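Local coordinates for chorismate mutase (Helicobacter pylori, PDB 6AL9), which catalyses the rearrangement of chorismate to prephenate, the step that leads from the shikimate pathway towards phenylalanine and tyrosine, at the interface of chains A and B. Residues are numbered along the deposited sequence; one frame, centred on the assembly and turned at random. Chains: chain A/B, Chorismate mutase.

Contact 1: the interface of chains A and B. Residues chain A 33, 36-37, 40; chain B 7-9, 12.
B:Leu12 runs in among A:Ile33, A:Lys36, A:Ile37 and A:Ile40, and hides 78 Å² of its surface against chain A. It meets A:Ile40 tip to tip, CD1 of each 3.8 Å apart. A:Ile40 places CG1 between its backbone N and carbonyl carbon (chi1 65°), the crowded position, and this turns CD1 both to the leucine tip and to the backbone of B:Leu9, whose N lies 3.7 Å from it. Alongside, A:Ile37 and B:Leu12 slide past each other in opposite directions, with A:Ile37 CG1 3.8 Å from B:Leu12 CB. A:Ile33 passes in the same antiparallel sense, its CG2 methyl 3.4 Å from the main-chain O of B:Leu12. A:Lys36 instead crosses the leucine at about a right angle, laying CB and CD of its aliphatic stem against the CD2 methyl. B:Leu9 also stands across A:Ile37, CD1 to CG2 4.0 Å. B:Ser7 adds its backbone O at the A:Ile40 CG2 branch. The site lies where the C-terminal turns of helix 8-40 of chain A meet the start of helix 9-41 of chain B and the loop leading into it, at one end of the antiparallel helix pair of this AroQ-type dimer.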
loop_
_atom_site.group_PDB
_atom_site.type_symbol
_atom_site.label_atom_id
_atom_site.label_comp_id
_atom_site.label_asym_id
_atom_site.label_seq_id
_atom_site.Cartn_x
_atom_site.Cartn_y
_atom_site.Cartn_z
ATOM N N ILE A 33 -10.577 3.169 -9.720
ATOM C CA ILE A 33 -11.892 3.104 -9.118
ATOM C C ILE A 33 -12.227 4.378 -8.350
ATOM O O ILE A 33 -13.359 4.831 -8.392
ATOM C CB ILE A 33 -12.024 1.897 -8.163
ATOM C CG1 ILE A 33 -11.995 0.604 -8.945
ATOM C CG2 ILE A 33 -13.363 1.921 -7.415
ATOM C CD1 ILE A 33 -11.892 -0.582 -8.025
ATOM N N LYS A 36 -13.370 6.783 -10.837
ATOM C CA LYS A 36 -14.779 6.557 -11.185
ATOM C C LYS A 36 -15.708 7.138 -10.134
ATOM O O LYS A 36 -16.728 7.697 -10.456
ATOM C CB LYS A 36 -15.043 5.076 -11.401
ATOM C CG LYS A 36 -14.501 4.597 -12.733
ATOM C CD LYS A 36 -14.100 3.137 -12.669
ATOM C CE LYS A 36 -14.603 2.383 -13.890
ATOM N NZ LYS A 36 -13.727 1.216 -14.185
ATOM N N ILE A 37 -15.331 7.009 -8.873
ATOM C CA ILE A 37 -16.121 7.518 -7.775
ATOM C C ILE A 37 -16.146 9.040 -7.815
ATOM O O ILE A 37 -17.189 9.638 -7.636
ATOM C CB ILE A 37 -15.589 7.038 -6.403
ATOM C CG1 ILE A 37 -15.873 5.545 -6.197
ATOM C CG2 ILE A 37 -16.235 7.814 -5.279
ATOM C CD1 ILE A 37 -15.141 4.896 -5.039
ATOM N N ILE A 40 -18.707 10.106 -10.587
ATOM C CA ILE A 40 -20.127 9.979 -10.256
ATOM C C ILE A 40 -20.542 10.809 -9.041
ATOM O O ILE A 40 -21.704 10.813 -8.677
ATOM C CB ILE A 40 -20.584 8.521 -10.067
ATOM C CG1 ILE A 40 -19.901 7.888 -8.854
ATOM C CG2 ILE A 40 -20.308 7.698 -11.314
ATOM C CD1 ILE A 40 -20.607 6.651 -8.342
ATOM N N SER B 7 -21.624 1.024 -12.668
ATOM C CA SER B 7 -21.070 2.149 -11.879
ATOM C C SER B 7 -22.099 3.089 -11.176
ATOM O O SER B 7 -22.416 4.209 -11.576
ATOM C CB SER B 7 -19.913 2.843 -12.580
ATOM O OG SER B 7 -18.929 1.868 -12.926
ATOM N N LEU B 8 -22.633 2.487 -10.116
ATOM C CA LEU B 8 -23.167 3.097 -8.928
ATOM C C LEU B 8 -22.147 2.978 -7.812
ATOM O O LEU B 8 -21.231 2.162 -7.856
ATOM C CB LEU B 8 -24.377 2.278 -8.476
ATOM C CG LEU B 8 -25.551 2.197 -9.459
ATOM C CD1 LEU B 8 -25.907 0.766 -9.889
ATOM C CD2 LEU B 8 -26.739 2.872 -8.787
ATOM N N LEU B 9 -22.368 3.745 -6.766
ATOM C CA LEU B 9 -21.414 3.888 -5.696
ATOM C C LEU B 9 -21.215 2.604 -4.890
ATOM O O LEU B 9 -20.088 2.252 -4.567
ATOM C CB LEU B 9 -21.852 5.033 -4.788
ATOM C CG LEU B 9 -20.843 5.539 -3.754
ATOM C CD1 LEU B 9 -19.411 5.590 -4.300
ATOM C CD2 LEU B 9 -21.289 6.921 -3.304
ATOM N N LEU B 12 -18.769 0.292 -6.969
ATOM C CA LEU B 12 -17.410 0.786 -6.968
ATOM C C LEU B 12 -16.776 0.570 -5.603
ATOM O O LEU B 12 -15.612 0.256 -5.515
ATOM C CB LEU B 12 -17.371 2.260 -7.334
ATOM C CG LEU B 12 -17.794 2.555 -8.780
ATOM C CD1 LEU B 12 -17.959 4.048 -9.008
ATOM C CD2 LEU B 12 -16.835 1.971 -9.799
#

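Contact 2: the interface of chains A and B. Residues chain A 8-9, 12; chain B 37, 40-41.
A:Leu9 and A:Leu12 meet B:Ile37, B:Ile40 and B:Lys41 through branched and straight aliphatic groups; none of the side chains in this patch is flat, so the packing is by aliphatic branches alone. This is a leucine-isoleucine seam of the all-helical AroQ (type II) chorismate mutase dimer, between the first turns of helix 8-40 of chain A and the last turns of helix 9-41 of chain B. A:Leu12 lies alongside B:Ile37, the two pointing opposite ways, and its CD1 sits 3.8 Å from B:Ile37 CG1. The same CD1 methyl reaches B:Ile40 CD1 tip to tip, also at 3.8 Å. A:Leu9 swings CG away from its backbone N (chi1 -172°), and CD1 thereby comes across B:Ile37 at about a right angle, 4.0 Å from CG1. The B:Ile40 CD1 methyl rests 3.8 Å from A:Leu9 CA, beside the backbone of that residue. The other A:Leu9 methyl, CD2, points to the stem of B:Lys41, which crosses it roughly at right angles; the lysine chain bends at chi2, chi3 and chi4, and the very close approach modelled at its CE is doubtful. A:Leu9 buries 59 Å² here and B:Ile40 46 Å², against 15 Å² for A:Leu12. A:Leu8, modelled without its outer side-chain atoms, adds 14 Å² at the start of the helix.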
loop_
_atom_site.group_PDB
_atom_site.type_symbol
_atom_site.label_atom_id
_atom_site.label_comp_id
_atom_site.label_asym_id
_atom_site.label_seq_id
_atom_site.Cartn_x
_atom_site.Cartn_y
_atom_site.Cartn_z
ATOM N N LEU A 8 20.006 -16.982 0.077
ATOM C CA LEU A 8 18.660 -16.853 0.615
ATOM C C LEU A 8 18.207 -15.434 0.381
ATOM O O LEU A 8 17.155 -15.219 -0.201
ATOM C CB LEU A 8 18.630 -17.160 2.115
ATOM N N LEU A 9 19.035 -14.476 0.791
ATOM C CA LEU A 9 18.714 -13.068 0.656
ATOM C C LEU A 9 18.268 -12.702 -0.766
ATOM O O LEU A 9 17.252 -12.041 -0.937
ATOM C CB LEU A 9 19.912 -12.229 1.079
ATOM C CG LEU A 9 19.689 -10.719 1.170
ATOM C CD1 LEU A 9 18.361 -10.350 1.825
ATOM C CD2 LEU A 9 20.842 -10.118 1.933
ATOM N N LEU A 12 14.622 -14.101 -1.282
ATOM C CA LEU A 12 13.653 -13.329 -0.535
ATOM C C LEU A 12 13.412 -11.995 -1.231
ATOM O O LEU A 12 12.297 -11.535 -1.285
ATOM C CB LEU A 12 14.139 -13.103 0.900
ATOM C CG LEU A 12 14.307 -14.398 1.692
ATOM C CD1 LEU A 12 15.098 -14.125 2.949
ATOM C CD2 LEU A 12 12.958 -15.024 2.024
ATOM N N ILE B 37 14.029 -11.869 6.178
ATOM C CA ILE B 37 15.231 -11.104 5.882
ATOM C C ILE B 37 15.879 -10.596 7.156
ATOM O O ILE B 37 17.092 -10.668 7.303
ATOM C CB ILE B 37 14.955 -9.918 4.939
ATOM C CG1 ILE B 37 14.707 -10.401 3.506
ATOM C CG2 ILE B 37 16.133 -8.945 4.916
ATOM C CD1 ILE B 37 13.949 -9.390 2.678
ATOM N N ILE B 40 17.886 -13.472 8.902
ATOM C CA ILE B 40 19.143 -13.834 8.254
ATOM C C ILE B 40 20.184 -12.713 8.271
ATOM O O ILE B 40 21.315 -12.937 7.875
ATOM C CB ILE B 40 18.951 -14.337 6.796
ATOM C CG1 ILE B 40 18.431 -13.233 5.892
ATOM C CG2 ILE B 40 18.002 -15.530 6.746
ATOM C CD1 ILE B 40 18.582 -13.524 4.412
ATOM N N LYS B 41 19.840 -11.515 8.722
ATOM C CA LYS B 41 20.850 -10.460 8.734
ATOM C C LYS B 41 21.178 -9.964 10.125
ATOM O O LYS B 41 22.334 -9.956 10.529
ATOM C CB LYS B 41 20.434 -9.300 7.844
ATOM C CG LYS B 41 20.480 -9.631 6.367
ATOM C CD LYS B 41 21.358 -8.664 5.587
ATOM C CE LYS B 41 22.241 -9.399 4.581
ATOM N NZ LYS B 41 23.648 -8.915 4.511
#

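Contact 3: the interface of chains A and B. Residues chain A 66-67, 71, 75; chain B 27, 31, 82.
A:Ile71 and B:Ile82 make the tight core of this patch, their CG2 methyls 3.5 Å apart where the side chains cross obliquely. It belongs to the hydrophobic interior of the AroQ (type II) chorismate mutase dimer, in which helix 69-92 of chain A and the loop before it pack on helices 9-41 and 69-93 of chain B. A:Ile71 holds CG2 opposite its backbone N and CG1 beside it (chi1 -67°), so that the branch methyl faces chain B. The longer arm of B:Ile82 carries CD1 one helical turn further along chain A, to 3.7 Å from A:Phe75 CB, and the two side chains stand at about a right angle. B:Leu27 brings its CD2 methyl over one face of the A:Phe75 ring, 4.0 Å from the centroid and offset toward the rim, a CH-pi contact. That methyl also touches A:Leu67 CD2 at 3.7 Å, joining the phenylalanine end of the patch to the leucine end. A:Leu67 wedges CD2 between two leucines of one B helix; B:Leu31 CD1 lies 3.7 Å from A:Leu67 CD2, the two side chains crossing at about a right angle. The contact is looser toward the loop: A:His66 slides past B:Leu31 in the opposite direction, CB to CD1 4.0 Å. CD2 of its imidazole comes near the backbone carbonyl carbon and CB of B:Leu31, and the whole residue hides 6 Å² there, compared with 40 Å² each for A:Ile71 and B:Leu27.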
loop_
_atom_site.group_PDB
_atom_site.type_symbol
_atom_site.label_atom_id
_atom_site.label_comp_id
_atom_site.label_asym_id
_atom_site.label_seq_id
_atom_site.Cartn_x
_atom_site.Cartn_y
_atom_site.Cartn_z
ATOM N N HIS A 66 0.818 -10.610 10.704
ATOM C CA HIS A 66 1.615 -9.525 11.270
ATOM C C HIS A 66 0.909 -8.187 11.355
ATOM O O HIS A 66 1.186 -7.403 12.269
ATOM C CB HIS A 66 2.917 -9.344 10.485
ATOM C CG HIS A 66 3.676 -10.611 10.292
ATOM N ND1 HIS A 66 4.345 -11.239 11.319
ATOM C CD2 HIS A 66 3.855 -11.383 9.194
ATOM C CE1 HIS A 66 4.922 -12.331 10.861
ATOM N NE2 HIS A 66 4.651 -12.436 9.570
ATOM N N LEU A 67 0.024 -7.906 10.408
ATOM C CA LEU A 67 -0.671 -6.629 10.420
ATOM C C LEU A 67 -1.456 -6.516 11.717
ATOM O O LEU A 67 -2.043 -7.488 12.179
ATOM C CB LEU A 67 -1.643 -6.502 9.260
ATOM C CG LEU A 67 -1.112 -6.508 7.835
ATOM C CD1 LEU A 67 -2.218 -6.056 6.874
ATOM C CD2 LEU A 67 0.120 -5.615 7.705
ATOM N N ILE A 71 -0.454 -0.739 12.206
ATOM C CA ILE A 71 0.199 -0.871 10.900
ATOM C C ILE A 71 -0.771 -0.553 9.762
ATOM O O ILE A 71 -0.372 0.055 8.777
ATOM C CB ILE A 71 0.786 -2.292 10.694
ATOM C CG1 ILE A 71 1.949 -2.543 11.658
ATOM C CG2 ILE A 71 1.222 -2.528 9.237
ATOM C CD1 ILE A 71 2.394 -3.992 11.710
ATOM N N PHE A 75 -0.572 2.528 7.128
ATOM C CA PHE A 75 -0.698 2.230 5.727
ATOM C C PHE A 75 -1.829 3.034 5.076
ATOM O O PHE A 75 -1.598 3.773 4.113
ATOM C CB PHE A 75 -0.933 0.754 5.544
ATOM C CG PHE A 75 -0.901 0.305 4.111
ATOM C CD1 PHE A 75 0.248 0.426 3.356
ATOM C CD2 PHE A 75 -2.004 -0.289 3.543
ATOM C CE1 PHE A 75 0.282 -0.011 2.036
ATOM C CE2 PHE A 75 -1.993 -0.717 2.230
ATOM C CZ PHE A 75 -0.847 -0.583 1.478
ATOM N N LEU B 27 0.363 -6.968 1.768
ATOM C CA LEU B 27 1.221 -6.273 2.745
ATOM C C LEU B 27 1.614 -7.192 3.897
ATOM O O LEU B 27 2.733 -7.151 4.378
ATOM C CB LEU B 27 0.558 -4.996 3.292
ATOM C CG LEU B 27 1.403 -4.221 4.290
ATOM C CD1 LEU B 27 2.585 -3.587 3.608
ATOM C CD2 LEU B 27 0.578 -3.165 4.971
ATOM N N LEU B 31 5.449 -8.393 4.960
ATOM C CA LEU B 31 6.039 -8.408 6.285
ATOM C C LEU B 31 6.593 -9.780 6.679
ATOM O O LEU B 31 7.564 -9.866 7.406
ATOM C CB LEU B 31 4.995 -7.948 7.304
ATOM C CG LEU B 31 4.542 -6.515 7.125
ATOM C CD1 LEU B 31 3.762 -6.105 8.367
ATOM C CD2 LEU B 31 5.770 -5.622 6.875
ATOM N N ILE B 82 6.798 1.078 7.578
ATOM C CA ILE B 82 6.120 -0.027 8.202
ATOM C C ILE B 82 7.018 -1.270 8.284
ATOM O O ILE B 82 7.149 -1.886 9.328
ATOM C CB ILE B 82 4.867 -0.411 7.434
ATOM C CG1 ILE B 82 3.750 0.599 7.692
ATOM C CG2 ILE B 82 4.408 -1.805 7.857
ATOM C CD1 ILE B 82 2.615 0.436 6.705
#

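Contact 4: the interface of chains A and B. Residues chain A 17, 20-21, 24; chain B 58-59, 62.
Helix 8-40 of chain A, through A:Asp17, A:Asn21 and A:Ser24, meets the last turns of helix 49-61 of chain B and B:Arg62 just after it, a polar helix-helix contact of the AroQ (type II) chorismate mutase dimer. B:Arg58 extends from its backbone and then bends at chi3 (75°), which sets the guanidinium edge-on to A:Asn21. Its NH1 gives a fairly straight hydrogen bond to the side-chain amide oxygen A:Asn21 OD1 at 2.5 Å, in the planes of both carbonyl and guanidinium and on a lone pair, although the two groups are turned 68° apart. NH2 adds weak bonds to that oxygen and to the backbone O of A:Asp17. The A:Asp17 carboxylate is reached through solvent: water 1 lies 2.9 Å from B:Arg58 NH2 and also binds A:Asp17 OD1 and A:Asp20 OD2. Water 2 links B:Arg58 NE to A:Asp17 OD1, 2.8 Å from the latter. B:Arg62 stacks its guanidinium on the A:Asn21 amide, planes 18° apart, with A:Asn21 CB over its face toward the rim. B:Leu59 CD2 rests 3.5 Å from A:Ser24 OG, a hydroxyl that donates to the backbone O of A:Asp20.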
loop_
_atom_site.group_PDB
_atom_site.type_symbol
_atom_site.label_atom_id
_atom_site.label_comp_id
_atom_site.label_asym_id
_atom_site.label_seq_id
_atom_site.Cartn_x
_atom_site.Cartn_y
_atom_site.Cartn_z
ATOM N N ASP A 17 10.138 -8.327 -4.668
ATOM C CA ASP A 17 9.967 -7.689 -5.990
ATOM C C ASP A 17 8.645 -8.112 -6.664
ATOM O O ASP A 17 7.897 -7.268 -7.188
ATOM C CB ASP A 17 11.135 -8.050 -6.921
ATOM C CG ASP A 17 12.483 -7.379 -6.514
ATOM O OD1 ASP A 17 12.497 -6.378 -5.743
ATOM O OD2 ASP A 17 13.539 -7.870 -6.974
ATOM N N ASP A 20 5.889 -6.461 -4.744
ATOM C CA ASP A 20 5.815 -5.041 -5.004
ATOM C C ASP A 20 5.239 -4.739 -6.362
ATOM O O ASP A 20 4.546 -3.734 -6.507
ATOM C CB ASP A 20 7.181 -4.381 -4.855
ATOM C CG ASP A 20 7.604 -4.232 -3.425
ATOM O OD1 ASP A 20 6.708 -4.251 -2.516
ATOM O OD2 ASP A 20 8.840 -4.100 -3.225
ATOM N N ASN A 21 5.477 -5.596 -7.359
ATOM C CA ASN A 21 4.812 -5.419 -8.678
ATOM C C ASN A 21 3.300 -5.471 -8.532
ATOM O O ASN A 21 2.592 -4.584 -9.021
ATOM C CB ASN A 21 5.216 -6.485 -9.690
ATOM C CG ASN A 21 6.694 -6.428 -10.082
ATOM O OD1 ASN A 21 7.379 -5.400 -9.952
ATOM N ND2 ASN A 21 7.202 -7.570 -10.536
ATOM N N SER A 24 1.840 -2.437 -6.312
ATOM C CA SER A 24 1.733 -1.312 -7.246
ATOM C C SER A 24 0.583 -1.436 -8.251
ATOM O O SER A 24 -0.169 -0.470 -8.463
ATOM C CB SER A 24 3.032 -1.174 -8.031
ATOM O OG SER A 24 4.114 -1.057 -7.135
ATOM N N ARG B 58 13.062 0.782 -10.111
ATOM C CA ARG B 58 12.523 -0.298 -10.931
ATOM C C ARG B 58 11.002 -0.096 -11.131
ATOM O O ARG B 58 10.526 -0.052 -12.272
ATOM C CB ARG B 58 12.838 -1.645 -10.296
ATOM C CG ARG B 58 12.301 -2.851 -11.051
ATOM C CD ARG B 58 12.553 -4.144 -10.263
ATOM N NE ARG B 58 11.655 -4.319 -9.115
ATOM C CZ ARG B 58 10.370 -4.670 -9.183
ATOM N NH1 ARG B 58 9.791 -4.870 -10.353
ATOM N NH2 ARG B 58 9.649 -4.798 -8.071
ATOM N N LEU B 59 10.267 0.085 -10.035
ATOM C CA LEU B 59 8.799 0.294 -10.127
ATOM C C LEU B 59 8.387 1.527 -10.950
ATOM O O LEU B 59 7.365 1.503 -11.637
ATOM C CB LEU B 59 8.168 0.413 -8.730
ATOM C CG LEU B 59 8.253 -0.834 -7.879
ATOM C CD1 LEU B 59 8.037 -0.462 -6.417
ATOM C CD2 LEU B 59 7.258 -1.881 -8.359
ATOM N N ARG B 62 7.811 1.005 -14.720
ATOM C CA ARG B 62 6.709 0.143 -15.151
ATOM C C ARG B 62 5.508 0.948 -15.659
ATOM O O ARG B 62 5.415 2.160 -15.438
ATOM C CB ARG B 62 6.270 -0.756 -14.006
ATOM C CG ARG B 62 7.390 -1.578 -13.391
ATOM C CD ARG B 62 6.887 -2.473 -12.260
ATOM N NE ARG B 62 6.236 -3.692 -12.746
ATOM C CZ ARG B 62 5.003 -4.092 -12.427
ATOM N NH1 ARG B 62 4.233 -3.392 -11.601
ATOM N NH2 ARG B 62 4.530 -5.222 -12.931
HETATM O O HOH W 1 10.525 -4.690 -5.286
HETATM O O HOH W 2 13.620 -4.179 -7.041
#

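Contacts 1 and 2 are two-fold counterparts at opposite ends of the paired long helices, their C-alpha centres about 42 Å apart. Helix 8-40 of chain A supplies the chain A side of both, and also that of contact 4, about 26 Å from contact 1 and 20 Å from contact 2. Contact 3 draws on the partner's long helix and on helix 69-92, about 18 Å from contact 4 and 19 Å from contact 2. Together with their two-fold twins, these apolar seams and the polar patch on the flank involve all three helices of each chain, consistent with the intertwined dimer typical of this family.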